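Putative phophotriesterase (Proteus mirabilis, PDB 3RHG) probably hydrolyses ester bonds as a metal-dependent member of the phosphotriesterase family, with a pair of zinc ions bound in a barrel-shaped catalytic domain. Local coordinates at residues I5-G10 with N118-S123; E75-E80 with Q299-N304; R103-L108 with I152-T157; R206-L211 with Q240-D245; G247-F252 with Q288-H293. All blocks are in the same frame, centred on the assembly; numbering follows the deposited sequence. Where two conformers were deposited one is given.

Overall arrangement
The fold is the (βα)8 barrel of the amidohydrolases, with two zinc ions and a benzoate in its active site. Contact 5 pairs the last two strands of the barrel and lies closest to the site: Glu251's side chain is about 7 Å from a zinc ion and about 9 Å from the benzoate. Contact 4 packs two barrel helices and touches contact 5, their centres about 12 Å apart. Contacts 1 and 3, across the chain's centre from contact 4, also touch, with centres about 10 Å apart, while contacts 3 and 4 are separated by about 33 Å between centres. Contact 2 ties a barrel helix to a loop whose Met300 packs against His293 of contact 5.

Contact 1. Residues I5-G10 with N118-S123; sequences IQTVTG and NVVASS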
# COMPACT_ATOMS: atom_id res chain seq x y z
N ILE A 5 -17.94 -7.60 29.08
CA ILE A 5 -16.57 -8.02 28.80
C ILE A 5 -15.74 -7.82 30.07
O ILE A 5 -15.86 -6.79 30.73
CB ILE A 5 -15.91 -7.16 27.67
CG1 ILE A 5 -16.21 -5.67 27.87
CG2 ILE A 5 -16.34 -7.63 26.29
CD1 ILE A 5 -15.27 -4.75 27.07
N GLN A 6 -14.85 -8.76 30.37
CA GLN A 6 -13.93 -8.58 31.47
C GLN A 6 -12.70 -7.87 30.92
O GLN A 6 -11.98 -8.42 30.08
CB GLN A 6 -13.53 -9.94 32.06
CG GLN A 6 -12.58 -9.81 33.23
CD GLN A 6 -13.22 -9.15 34.46
OE1 GLN A 6 -14.45 -9.17 34.60
NE2 GLN A 6 -12.40 -8.61 35.36
N THR A 7 -12.49 -6.63 31.34
CA THR A 7 -11.33 -5.86 30.94
C THR A 7 -10.25 -5.98 32.01
O THR A 7 -10.50 -6.54 33.09
CB THR A 7 -11.65 -4.34 30.73
OG1 THR A 7 -11.63 -3.67 32.00
CG2 THR A 7 -12.97 -4.13 29.99
N VAL A 8 -9.07 -5.42 31.73
CA VAL A 8 -7.95 -5.50 32.67
C VAL A 8 -8.19 -4.65 33.94
O VAL A 8 -7.40 -4.72 34.90
CB VAL A 8 -6.61 -5.11 32.00
CG1 VAL A 8 -6.25 -6.10 30.88
CG2 VAL A 8 -6.66 -3.67 31.45
N THR A 9 -9.27 -3.86 33.95
CA THR A 9 -9.64 -3.12 35.15
C THR A 9 -11.06 -3.43 35.63
O THR A 9 -11.60 -2.71 36.47
CB THR A 9 -9.50 -1.61 34.94
OG1 THR A 9 -10.39 -1.19 33.90
CG2 THR A 9 -8.05 -1.25 34.58
N GLY A 10 -11.66 -4.49 35.11
CA GLY A 10 -12.98 -4.90 35.59
C GLY A 10 -13.99 -5.06 34.47
O GLY A 10 -13.68 -4.80 33.29
N ASN A 118 -11.20 1.01 27.49
CA ASN A 118 -11.44 -0.35 27.98
C ASN A 118 -10.46 -1.27 27.26
O ASN A 118 -10.49 -1.36 26.04
CB ASN A 118 -12.87 -0.82 27.66
CG ASN A 118 -13.95 0.07 28.28
OD1 ASN A 118 -13.87 0.48 29.45
ND2 ASN A 118 -14.98 0.37 27.49
N VAL A 119 -9.57 -1.93 28.01
CA VAL A 119 -8.57 -2.78 27.37
C VAL A 119 -8.84 -4.22 27.79
O VAL A 119 -8.91 -4.53 28.99
CB VAL A 119 -7.15 -2.39 27.79
CG1 VAL A 119 -6.12 -3.39 27.23
CG2 VAL A 119 -6.82 -0.99 27.31
N VAL A 120 -9.02 -5.09 26.80
CA VAL A 120 -9.32 -6.49 27.08
C VAL A 120 -8.06 -7.31 26.77
O VAL A 120 -7.47 -7.19 25.67
CB VAL A 120 -10.51 -6.97 26.22
CG1 VAL A 120 -10.76 -8.46 26.41
CG2 VAL A 120 -11.80 -6.12 26.53
N ALA A 121 -7.64 -8.12 27.75
CA ALA A 121 -6.51 -9.06 27.54
C ALA A 121 -7.04 -10.42 27.08
O ALA A 121 -8.24 -10.73 27.21
CB ALA A 121 -5.68 -9.21 28.81
N SER A 122 -6.14 -11.22 26.52
CA SER A 122 -6.50 -12.52 25.98
C SER A 122 -5.68 -13.62 26.62
O SER A 122 -4.57 -13.39 27.14
CB SER A 122 -6.30 -12.56 24.46
OG SER A 122 -7.14 -11.62 23.82
N SER A 123 -6.25 -14.83 26.56
CA SER A 123 -5.59 -16.04 27.01
C SER A 123 -5.74 -17.10 25.92
O SER A 123 -6.86 -17.49 25.58
CB SER A 123 -6.25 -16.55 28.30
OG SER A 123 -5.70 -17.81 28.67
O HOH W 1 -9.20 -8.39 30.09
O HOH W 2 -10.02 -1.48 30.90
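The peptide joining Val119 to Val120 is the flat group that Thr7 and Val8 gather round. Its oxygen meets Val8 N head-on, in a hydrogen bond of 2.9 Å with a C=O...N angle of 176°. Carbon crowds the same oxygen, with Thr7 CB 3.3 Å and Val8 CG2 3.4 Å from Val119 O. The preceding peptide, Asn118-Val119, gives its N-H to a water that donates to Thr7 OG1; a second water links Gln6 O to Ala121 N. Another flat group, the carbonyl of Gly10, receives Thr7 OG1 in its plane, on a lone pair, at 2.7 Å from Gly10 O. Thr7 OG1 also accepts from Thr9 N, forming an ST turn, so threonine suits the start of this type I turn. Branched aliphatic residues fill the rest: Ile5 CD1 reaches Val120 CG2 at 3.8 Å, their side chains crossing at about a right angle, and Val8 CG1 lies 3.8 Å from Ala121 CB, where a small residue suffices. Asn118 turns its amide to Thr91. Segment 5-7, in the hairpin of strands 4-7 and 10-13, runs at 96° to segment 118-120 of the barrel strand, with Val8 also packed on Ile105 and Ala112 of helix 105-115.

Contact 2. Residues E75-E80 with Q299-N304; sequences EDVIFE and QMWAKN
Glu80 and Trp301 form the tight part of this contact. Bent at chi2 (-70°), the glutamate lays its CG over one face of the indole, 3.9 Å from the centroid of the five-membered ring of Trp301, a CH-pi contact. Its carboxylate then takes two backbone N-H groups: Ala302 N at 2.8 Å from Glu80 OE1, approaching from above the carboxylate plane, and Lys303 N at 2.9 Å from Glu80 OE2, on the syn side. A carboxylate suits this place because those N-H groups open the 3-10 turn 302-304. Helix 74-86, which leads into barrel strand 89-94, is thereby joined to the loop that follows the last strand of the (βα)8 barrel. Asp76 CB adds packing, 3.4 Å from Trp301 CH2. Toward solvent the fit is looser. The Lys303 chain runs past the exposed Phe79 ring, with its CD 4.0 Å from Phe79 CD2. Lys303 NZ stops 4.2 Å from Asp76 OD1, too far for a salt bridge, and the lysine also packs on Asp53 of the second subunit.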
# COMPACT_ATOMS: atom_id res chain seq x y z
N GLU A 75 4.87 4.52 25.99
CA GLU A 75 4.71 5.88 25.46
C GLU A 75 4.22 5.84 24.01
O GLU A 75 3.35 6.63 23.60
CB GLU A 75 6.03 6.66 25.52
CG GLU A 75 6.97 6.28 26.67
CD GLU A 75 7.99 5.21 26.29
OE1 GLU A 75 7.93 4.10 26.85
OE2 GLU A 75 8.87 5.48 25.43
N ASP A 76 4.80 4.94 23.23
CA ASP A 76 4.43 4.82 21.82
C ASP A 76 3.02 4.28 21.67
O ASP A 76 2.23 4.76 20.84
CB ASP A 76 5.40 3.89 21.09
CG ASP A 76 6.78 4.51 20.92
OD1 ASP A 76 6.88 5.73 20.68
OD2 ASP A 76 7.78 3.76 21.02
N VAL A 77 2.70 3.25 22.45
CA VAL A 77 1.35 2.67 22.44
C VAL A 77 0.26 3.69 22.84
O VAL A 77 -0.78 3.80 22.17
CB VAL A 77 1.29 1.39 23.32
CG1 VAL A 77 -0.14 0.84 23.42
CG2 VAL A 77 2.24 0.32 22.76
N ILE A 78 0.50 4.45 23.90
CA ILE A 78 -0.45 5.46 24.33
C ILE A 78 -0.62 6.54 23.26
O ILE A 78 -1.74 6.97 22.97
CB ILE A 78 -0.05 6.09 25.68
CG1 ILE A 78 -0.29 5.08 26.80
CG2 ILE A 78 -0.82 7.38 25.92
CD1 ILE A 78 0.23 5.50 28.15
N PHE A 79 0.49 6.97 22.65
CA PHE A 79 0.40 7.95 21.59
C PHE A 79 -0.49 7.45 20.46
O PHE A 79 -1.35 8.16 19.95
CB PHE A 79 1.80 8.28 21.07
CG PHE A 79 1.83 9.38 20.07
CD1 PHE A 79 1.79 10.71 20.48
CD2 PHE A 79 1.89 9.11 18.71
CE1 PHE A 79 1.81 11.74 19.56
CE2 PHE A 79 1.91 10.14 17.78
CZ PHE A 79 1.87 11.45 18.20
N GLU A 80 -0.31 6.19 20.07
CA GLU A 80 -1.09 5.61 18.98
C GLU A 80 -2.55 5.41 19.37
O GLU A 80 -3.45 5.60 18.55
CB GLU A 80 -0.46 4.30 18.54
CG GLU A 80 0.84 4.53 17.77
CD GLU A 80 0.59 5.15 16.40
OE1 GLU A 80 -0.31 4.64 15.68
OE2 GLU A 80 1.29 6.13 16.04
N GLN A 299 6.01 -0.83 12.40
CA GLN A 299 5.80 -0.15 11.13
C GLN A 299 4.32 0.17 10.90
O GLN A 299 3.98 1.01 10.06
CB GLN A 299 6.32 -0.98 9.96
CG GLN A 299 5.40 -2.12 9.60
CD GLN A 299 6.06 -3.03 8.58
OE1 GLN A 299 6.86 -3.90 8.93
NE2 GLN A 299 5.74 -2.82 7.30
N MET A 300 3.43 -0.49 11.65
CA MET A 300 2.01 -0.23 11.46
C MET A 300 1.50 1.01 12.19
O MET A 300 0.40 1.51 11.92
CB MET A 300 1.18 -1.45 11.84
CG MET A 300 1.55 -2.67 11.02
SD MET A 300 0.67 -4.17 11.47
CE MET A 300 -1.05 -3.73 11.07
N TRP A 301 2.30 1.51 13.13
CA TRP A 301 1.90 2.72 13.85
C TRP A 301 1.81 3.91 12.90
O TRP A 301 2.66 4.06 12.01
CB TRP A 301 2.95 3.03 14.91
CG TRP A 301 2.97 2.07 16.05
CD1 TRP A 301 1.96 1.23 16.46
CD2 TRP A 301 4.04 1.91 16.99
NE1 TRP A 301 2.36 0.55 17.59
CE2 TRP A 301 3.63 0.94 17.92
CE3 TRP A 301 5.31 2.47 17.10
CZ2 TRP A 301 4.46 0.52 18.98
CZ3 TRP A 301 6.12 2.08 18.15
CH2 TRP A 301 5.69 1.11 19.07
N ALA A 302 0.79 4.75 13.07
CA ALA A 302 0.64 5.97 12.26
C ALA A 302 1.85 6.92 12.34
O ALA A 302 2.22 7.55 11.35
CB ALA A 302 -0.65 6.71 12.61
N LYS A 303 2.47 7.02 13.52
CA LYS A 303 3.64 7.88 13.70
C LYS A 303 4.80 7.44 12.79
O LYS A 303 5.73 8.22 12.50
CB LYS A 303 4.08 7.90 15.18
CG LYS A 303 4.57 6.55 15.71
CD LYS A 303 4.49 6.46 17.23
CE LYS A 303 5.76 6.96 17.88
NZ LYS A 303 6.12 8.32 17.42
N ASN A 304 4.76 6.19 12.36
CA ASN A 304 5.77 5.67 11.44
C ASN A 304 5.32 5.65 9.99
O ASN A 304 6.05 5.14 9.13
CB ASN A 304 6.27 4.30 11.89
CG ASN A 304 7.08 4.38 13.17
OD1 ASN A 304 7.83 5.34 13.39
ND2 ASN A 304 6.91 3.39 14.05

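Contact 3. Residues R103-L108 with I152-T157; sequences RDIRKL and IGIDGT
Ile154, Ile105 and Arg103 bury the most surface here. Ile154 is the centre, its branches serving two neighbours. CG2 sits under the middle of the Arg103 guanidinium, 3.6 Å from Arg103 CZ, while CD1 extends to Ile105 CD1 at 3.8 Å. A beta-branched residue suits this double task, since CG2 can cover the flat cation and the longer branch still meets the isoleucine. Arg103 reaches over it because its chain is extended as far as CD and then bends at chi3 (54°). Its NH1 forms a salt bridge with Glu149 and a hydrogen bond with Ser122 O, and these bonds help to fix the plane whose face rests on Ile154 CG2. Asp155 is linked to the same arginine through water: one water accepts from Arg103 NE and donates to Asp155 OD2, 2.6 Å away. On the exposed side Arg106 NH2 donates to Asp155 O at 3.1 Å, and Thr157 CG2 lies over one face of that guanidinium. Thr157 OG1 in turn donates to Ile154 O (2.7 Å), bracing the type I' turn 154-157, where Gly156 tolerates positive phi. The contact thus docks the loop after helix 139-151 on the start of helix 105-115, which Asp104 caps, while Ile105 also packs on Ala121 of strand 118-123.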
# COMPACT_ATOMS: atom_id res chain seq x y z
N ARG A 103 2.99 -11.38 25.66
CA ARG A 103 1.87 -10.76 26.37
C ARG A 103 2.39 -9.96 27.57
O ARG A 103 3.24 -10.47 28.30
CB ARG A 103 0.88 -11.83 26.85
CG ARG A 103 -0.32 -11.23 27.59
CD ARG A 103 -1.32 -12.30 28.00
NE ARG A 103 -0.67 -13.35 28.77
CZ ARG A 103 -1.27 -14.46 29.19
NH1 ARG A 103 -2.58 -14.63 28.95
NH2 ARG A 103 -0.57 -15.39 29.84
N ASP A 104 1.87 -8.75 27.78
CA ASP A 104 2.31 -7.90 28.92
C ASP A 104 1.12 -7.38 29.69
O ASP A 104 0.68 -6.25 29.47
CB ASP A 104 3.18 -6.72 28.45
CG ASP A 104 3.95 -6.08 29.59
OD1 ASP A 104 3.47 -6.10 30.75
OD2 ASP A 104 5.07 -5.57 29.33
N ILE A 105 0.60 -8.19 30.60
CA ILE A 105 -0.66 -7.89 31.28
C ILE A 105 -0.54 -6.62 32.13
O ILE A 105 -1.49 -5.82 32.21
CB ILE A 105 -1.16 -9.11 32.11
CG1 ILE A 105 -2.61 -8.93 32.52
CG2 ILE A 105 -0.25 -9.38 33.32
CD1 ILE A 105 -3.57 -8.79 31.31
N ARG A 106 0.63 -6.41 32.73
CA ARG A 106 0.80 -5.23 33.58
C ARG A 106 0.77 -3.93 32.78
O ARG A 106 0.13 -2.95 33.19
CB ARG A 106 2.04 -5.33 34.46
CG ARG A 106 1.96 -6.41 35.53
CD ARG A 106 3.34 -6.70 36.13
NE ARG A 106 3.32 -7.81 37.08
CZ ARG A 106 3.35 -9.10 36.74
NH1 ARG A 106 3.40 -9.45 35.46
NH2 ARG A 106 3.33 -10.04 37.68
N LYS A 107 1.42 -3.92 31.62
CA LYS A 107 1.33 -2.74 30.75
C LYS A 107 -0.07 -2.51 30.17
O LYS A 107 -0.47 -1.36 29.98
CB LYS A 107 2.42 -2.76 29.67
CG LYS A 107 3.80 -2.49 30.25
CD LYS A 107 4.88 -2.42 29.19
CE LYS A 107 6.26 -2.23 29.84
NZ LYS A 107 6.68 -3.37 30.74
N LEU A 108 -0.80 -3.59 29.87
CA LEU A 108 -2.18 -3.45 29.40
C LEU A 108 -3.00 -2.70 30.45
O LEU A 108 -3.75 -1.78 30.12
CB LEU A 108 -2.80 -4.81 29.08
CG LEU A 108 -2.26 -5.52 27.82
CD1 LEU A 108 -2.82 -6.93 27.74
CD2 LEU A 108 -2.56 -4.75 26.54
N ILE A 152 -9.22 -15.86 37.38
CA ILE A 152 -8.38 -15.58 38.54
C ILE A 152 -7.36 -14.50 38.20
O ILE A 152 -7.26 -13.47 38.87
CB ILE A 152 -7.64 -16.85 39.00
CG1 ILE A 152 -8.64 -17.93 39.44
CG2 ILE A 152 -6.64 -16.52 40.13
CD1 ILE A 152 -8.02 -19.26 39.76
N GLY A 153 -6.58 -14.73 37.15
CA GLY A 153 -5.61 -13.73 36.79
C GLY A 153 -4.46 -14.29 36.00
O GLY A 153 -4.34 -15.51 35.83
N ILE A 154 -3.61 -13.38 35.53
CA ILE A 154 -2.51 -13.72 34.64
C ILE A 154 -1.15 -13.44 35.30
O ILE A 154 -0.96 -12.39 35.90
CB ILE A 154 -2.64 -12.92 33.32
CG1 ILE A 154 -3.85 -13.44 32.53
CG2 ILE A 154 -1.38 -13.05 32.47
CD1 ILE A 154 -4.38 -12.47 31.49
N ASP A 155 -0.23 -14.41 35.20
CA ASP A 155 1.17 -14.21 35.58
C ASP A 155 1.34 -13.77 37.04
O ASP A 155 2.20 -12.94 37.37
CB ASP A 155 1.86 -13.21 34.63
CG ASP A 155 2.07 -13.78 33.23
OD1 ASP A 155 2.01 -15.02 33.05
OD2 ASP A 155 2.31 -12.98 32.30
N GLY A 156 0.50 -14.33 37.91
CA GLY A 156 0.54 -14.05 39.34
C GLY A 156 -0.20 -12.79 39.78
O GLY A 156 -0.24 -12.47 40.96
N THR A 157 -0.80 -12.09 38.82
CA THR A 157 -1.57 -10.90 39.14
C THR A 157 -3.03 -11.29 39.27
O THR A 157 -3.40 -12.45 39.02
CB THR A 157 -1.44 -9.84 38.04
OG1 THR A 157 -2.24 -10.23 36.92
CG2 THR A 157 0.05 -9.68 37.59
O HOH W 3 2.03 -13.82 29.88
O HOH W 4 1.97 -17.11 31.09
O HOH W 5 2.10 -10.68 31.02

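Contact 4. Residues R206-L211 with Q240-D245; sequences RGDEVL and QCKMLD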
# COMPACT_ATOMS: atom_id res chain seq x y z
N ARG A 206 -8.62 -23.45 5.76
CA ARG A 206 -8.75 -24.51 6.76
C ARG A 206 -9.99 -24.36 7.64
O ARG A 206 -10.17 -25.08 8.62
CB ARG A 206 -7.49 -24.56 7.62
CG ARG A 206 -6.29 -25.17 6.88
CD ARG A 206 -5.24 -25.61 7.88
NE ARG A 206 -3.99 -26.06 7.25
CZ ARG A 206 -3.64 -27.34 7.14
NH1 ARG A 206 -4.48 -28.31 7.54
NH2 ARG A 206 -2.45 -27.67 6.61
N GLY A 207 -10.86 -23.42 7.27
CA GLY A 207 -12.03 -23.20 8.10
C GLY A 207 -12.91 -24.40 8.39
O GLY A 207 -13.35 -24.60 9.52
N ASP A 208 -13.21 -25.23 7.38
CA ASP A 208 -14.11 -26.36 7.64
C ASP A 208 -13.50 -27.32 8.66
O ASP A 208 -14.19 -27.82 9.55
CB ASP A 208 -14.45 -27.12 6.37
CG ASP A 208 -15.77 -26.71 5.75
OD1 ASP A 208 -16.73 -26.34 6.48
OD2 ASP A 208 -15.85 -26.77 4.50
N GLU A 209 -12.20 -27.60 8.55
CA GLU A 209 -11.64 -28.56 9.51
C GLU A 209 -11.52 -27.98 10.92
O GLU A 209 -11.73 -28.69 11.92
CB GLU A 209 -10.34 -29.18 9.02
CG GLU A 209 -9.20 -28.32 9.21
CD GLU A 209 -7.89 -28.98 8.81
OE1 GLU A 209 -7.53 -30.09 9.30
OE2 GLU A 209 -7.21 -28.37 7.99
N VAL A 210 -11.26 -26.68 11.02
CA VAL A 210 -11.22 -26.04 12.33
C VAL A 210 -12.63 -26.07 12.95
O VAL A 210 -12.80 -26.38 14.14
CB VAL A 210 -10.72 -24.59 12.22
CG1 VAL A 210 -11.07 -23.77 13.46
CG2 VAL A 210 -9.20 -24.59 11.91
N LEU A 211 -13.65 -25.77 12.14
CA LEU A 211 -15.03 -25.79 12.65
C LEU A 211 -15.54 -27.21 12.90
O LEU A 211 -16.38 -27.43 13.78
CB LEU A 211 -15.98 -24.99 11.75
CG LEU A 211 -15.60 -23.50 11.68
CD1 LEU A 211 -16.64 -22.74 10.87
CD2 LEU A 211 -15.49 -22.91 13.09
N GLN A 240 -16.11 -18.26 2.13
CA GLN A 240 -16.50 -17.38 3.22
C GLN A 240 -17.98 -17.56 3.59
O GLN A 240 -18.31 -17.66 4.77
CB GLN A 240 -16.16 -15.92 2.93
CG GLN A 240 -14.65 -15.68 2.83
CD GLN A 240 -14.25 -14.24 3.10
OE1 GLN A 240 -14.99 -13.31 2.79
NE2 GLN A 240 -13.07 -14.04 3.70
N CYS A 241 -18.86 -17.64 2.60
CA CYS A 241 -20.27 -17.91 2.90
C CYS A 241 -20.48 -19.29 3.55
O CYS A 241 -21.37 -19.46 4.39
CB CYS A 241 -21.13 -17.76 1.64
SG CYS A 241 -21.20 -16.05 1.08
N LYS A 242 -19.67 -20.29 3.16
CA LYS A 242 -19.75 -21.61 3.77
C LYS A 242 -19.45 -21.51 5.27
O LYS A 242 -20.11 -22.14 6.11
CB LYS A 242 -18.75 -22.54 3.09
CG LYS A 242 -18.91 -24.03 3.39
CD LYS A 242 -17.84 -24.82 2.60
CE LYS A 242 -18.30 -26.21 2.20
NZ LYS A 242 -18.29 -27.15 3.35
N MET A 243 -18.47 -20.68 5.63
CA MET A 243 -18.11 -20.50 7.04
C MET A 243 -19.22 -19.76 7.76
O MET A 243 -19.62 -20.13 8.86
CB MET A 243 -16.79 -19.74 7.18
CG MET A 243 -15.57 -20.45 6.59
SD MET A 243 -15.30 -22.13 7.21
CE MET A 243 -15.92 -23.15 5.87
N LEU A 244 -19.69 -18.68 7.15
CA LEU A 244 -20.75 -17.89 7.78
C LEU A 244 -22.00 -18.74 7.99
O LEU A 244 -22.72 -18.59 8.99
CB LEU A 244 -21.06 -16.66 6.94
CG LEU A 244 -19.95 -15.60 6.87
CD1 LEU A 244 -20.06 -14.71 5.62
CD2 LEU A 244 -19.95 -14.74 8.13
N ASP A 245 -22.26 -19.65 7.05
CA ASP A 245 -23.46 -20.47 7.16
C ASP A 245 -23.37 -21.44 8.34
O ASP A 245 -24.40 -21.93 8.83
CB ASP A 245 -23.74 -21.23 5.86
CG ASP A 245 -24.30 -20.35 4.78
OD1 ASP A 245 -24.74 -19.22 5.11
OD2 ASP A 245 -24.32 -20.79 3.61
O HOH W 6 -19.35 -26.99 5.74
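Met243 bends at chi2 (-55°) and again at chi3 (102°), which carries its sulfur and methyl across to Gly207 and Asp208. The sulfur lies 3.5 Å from Gly207 C, an approach that glycine permits because it puts no side chain between the helices. The methyl ends 3.3 Å from Asp208 OD1, and Leu211 CD1 touches the sulfur a turn further on, 3.9 Å from Met243 SD. A long, flexible methionine suits such an uneven surface. Lys242 instead leaves its backbone with CG opposite the nitrogen (chi1 -167°) and bends near its end, which brings NZ to 2.7 Å from Asp208 OD2 in a salt bridge on the syn side of the carboxylate. A water adds a second link, donating to Asp208 OD1 and accepting from Lys242 NZ at 2.6 Å. With Arg246 forming a salt bridge to Asp208 OD1, both carboxylate oxygens have cationic partners, which would probably favour the ionised form. The short helical segments run nearly parallel, 16° apart with axes 10.5 Å from each other, as expected for helices that follow the successive strands 195-199 and 225-227 on the outside of a (βα)8 barrel.

Contact 5. Residues G247-F252 with Q288-H293; sequences GVWLEF and QIVLSH
The Trp249 ring meets the start of the neighbouring strand obliquely, its CE3 3.4 Å from Gln288 C and 3.8 Å from Val290 CG1. Glu251 and Val290 share one face of the sheet, and the glutamate's extended chain passes slantwise over the valine, with Glu251 CB 3.6 Å from Val290 CG2. The opposite face carries Leu250, Ile289, Phe252 and Leu291; there the Phe252 ring meets Ile289 CG2 at an oblique angle, 4.1 Å from Phe252 CD2. Bulky apolar residues suit this face, where Leu250 also packs on helix 237-245. Beneath runs a parallel ladder in which Leu250 N, Val290 N, Phe252 N and Ser292 N each donate across the strands. Gln288 prolongs it: its NE2 gives one bond to Val248 O at 2.9 Å, within the amide plane, and another to Leu244 O of helix 237-245. Strands 249-252 and 289-291, joined through helix 270-282, form the last beta-alpha-beta unit of the barrel. Glu251 OE1 bonds Asn197 ND2 and lies close to the Asp253 carboxylate, a meeting of acids that the amide probably eases. Ser292 OG bonds Glu24 and the backbone N of the zinc ligand His23, linking the last strand, 289-291, to the first, 19-24.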
# COMPACT_ATOMS: atom_id res chain seq x y z
N GLY A 247 -22.36 -20.41 11.16
CA GLY A 247 -22.81 -19.61 12.30
C GLY A 247 -21.75 -18.74 12.97
O GLY A 247 -22.07 -17.98 13.89
N VAL A 248 -20.50 -18.84 12.51
CA VAL A 248 -19.40 -18.14 13.16
C VAL A 248 -19.22 -16.73 12.61
O VAL A 248 -19.81 -16.37 11.58
CB VAL A 248 -18.07 -18.93 13.01
CG1 VAL A 248 -18.23 -20.33 13.61
CG2 VAL A 248 -17.58 -18.93 11.54
N TRP A 249 -18.38 -15.95 13.29
CA TRP A 249 -18.03 -14.62 12.83
C TRP A 249 -16.81 -14.68 11.92
O TRP A 249 -15.85 -15.42 12.22
CB TRP A 249 -17.68 -13.72 14.02
CG TRP A 249 -18.80 -13.48 14.97
CD1 TRP A 249 -19.22 -14.31 15.97
CD2 TRP A 249 -19.64 -12.31 15.03
NE1 TRP A 249 -20.27 -13.72 16.66
CE2 TRP A 249 -20.52 -12.49 16.12
CE3 TRP A 249 -19.69 -11.11 14.31
CZ2 TRP A 249 -21.50 -11.54 16.47
CZ3 TRP A 249 -20.67 -10.16 14.65
CH2 TRP A 249 -21.54 -10.38 15.74
N LEU A 250 -16.82 -13.94 10.83
CA LEU A 250 -15.61 -13.74 10.05
C LEU A 250 -15.00 -12.41 10.45
O LEU A 250 -15.67 -11.39 10.40
CB LEU A 250 -15.87 -13.77 8.53
CG LEU A 250 -16.28 -15.14 7.98
CD1 LEU A 250 -16.31 -15.08 6.43
CD2 LEU A 250 -15.35 -16.25 8.44
N GLU A 251 -13.73 -12.43 10.81
CA GLU A 251 -13.04 -11.22 11.22
C GLU A 251 -12.04 -10.80 10.15
O GLU A 251 -11.13 -11.58 9.78
CB GLU A 251 -12.32 -11.46 12.55
CG GLU A 251 -11.49 -10.30 13.04
CD GLU A 251 -10.91 -10.61 14.40
OE1 GLU A 251 -9.77 -11.15 14.50
OE2 GLU A 251 -11.64 -10.37 15.38
N PHE A 252 -12.23 -9.59 9.64
CA PHE A 252 -11.33 -8.96 8.69
C PHE A 252 -10.48 -8.05 9.53
O PHE A 252 -10.86 -6.90 9.80
CB PHE A 252 -12.11 -8.20 7.61
CG PHE A 252 -12.86 -9.10 6.66
CD1 PHE A 252 -12.36 -9.37 5.39
CD2 PHE A 252 -14.06 -9.70 7.05
CE1 PHE A 252 -13.05 -10.23 4.51
CE2 PHE A 252 -14.77 -10.55 6.20
CZ PHE A 252 -14.27 -10.80 4.91
N GLN A 288 -22.58 -10.69 10.97
CA GLN A 288 -21.63 -11.74 11.32
C GLN A 288 -20.21 -11.33 11.00
O GLN A 288 -19.32 -12.18 10.95
CB GLN A 288 -21.94 -13.07 10.59
CG GLN A 288 -23.02 -13.87 11.23
CD GLN A 288 -23.35 -15.12 10.45
OE1 GLN A 288 -24.34 -15.14 9.69
NE2 GLN A 288 -22.49 -16.17 10.57
N ILE A 289 -19.98 -10.04 10.81
CA ILE A 289 -18.66 -9.56 10.39
C ILE A 289 -18.08 -8.63 11.45
O ILE A 289 -18.79 -7.80 12.00
CB ILE A 289 -18.77 -8.76 9.08
CG1 ILE A 289 -19.24 -9.68 7.94
CG2 ILE A 289 -17.43 -8.08 8.74
CD1 ILE A 289 -19.61 -8.92 6.67
N VAL A 290 -16.80 -8.81 11.78
CA VAL A 290 -16.09 -7.81 12.60
C VAL A 290 -14.83 -7.36 11.87
O VAL A 290 -14.33 -8.07 10.97
CB VAL A 290 -15.81 -8.29 14.03
CG1 VAL A 290 -17.09 -8.34 14.85
CG2 VAL A 290 -15.10 -9.66 14.00
N LEU A 291 -14.31 -6.20 12.27
CA LEU A 291 -13.24 -5.48 11.55
C LEU A 291 -12.16 -5.04 12.51
O LEU A 291 -12.46 -4.58 13.60
CB LEU A 291 -13.81 -4.20 10.94
CG LEU A 291 -15.05 -4.35 10.06
CD1 LEU A 291 -15.54 -2.99 9.59
CD2 LEU A 291 -14.82 -5.27 8.86
N SER A 292 -10.89 -5.16 12.11
CA SER A 292 -9.82 -4.65 12.97
C SER A 292 -8.55 -4.44 12.11
O SER A 292 -8.59 -4.66 10.88
CB SER A 292 -9.58 -5.61 14.15
OG SER A 292 -9.47 -4.90 15.40
N HIS A 293 -7.45 -4.01 12.74
CA HIS A 293 -6.20 -3.68 12.04
C HIS A 293 -5.10 -4.73 12.25
O HIS A 293 -4.17 -4.80 11.45
CB HIS A 293 -5.61 -2.37 12.60
CG HIS A 293 -6.55 -1.21 12.60
ND1 HIS A 293 -7.39 -0.94 13.66
CD2 HIS A 293 -6.76 -0.22 11.69
CE1 HIS A 293 -8.09 0.16 13.40
NE2 HIS A 293 -7.72 0.62 12.22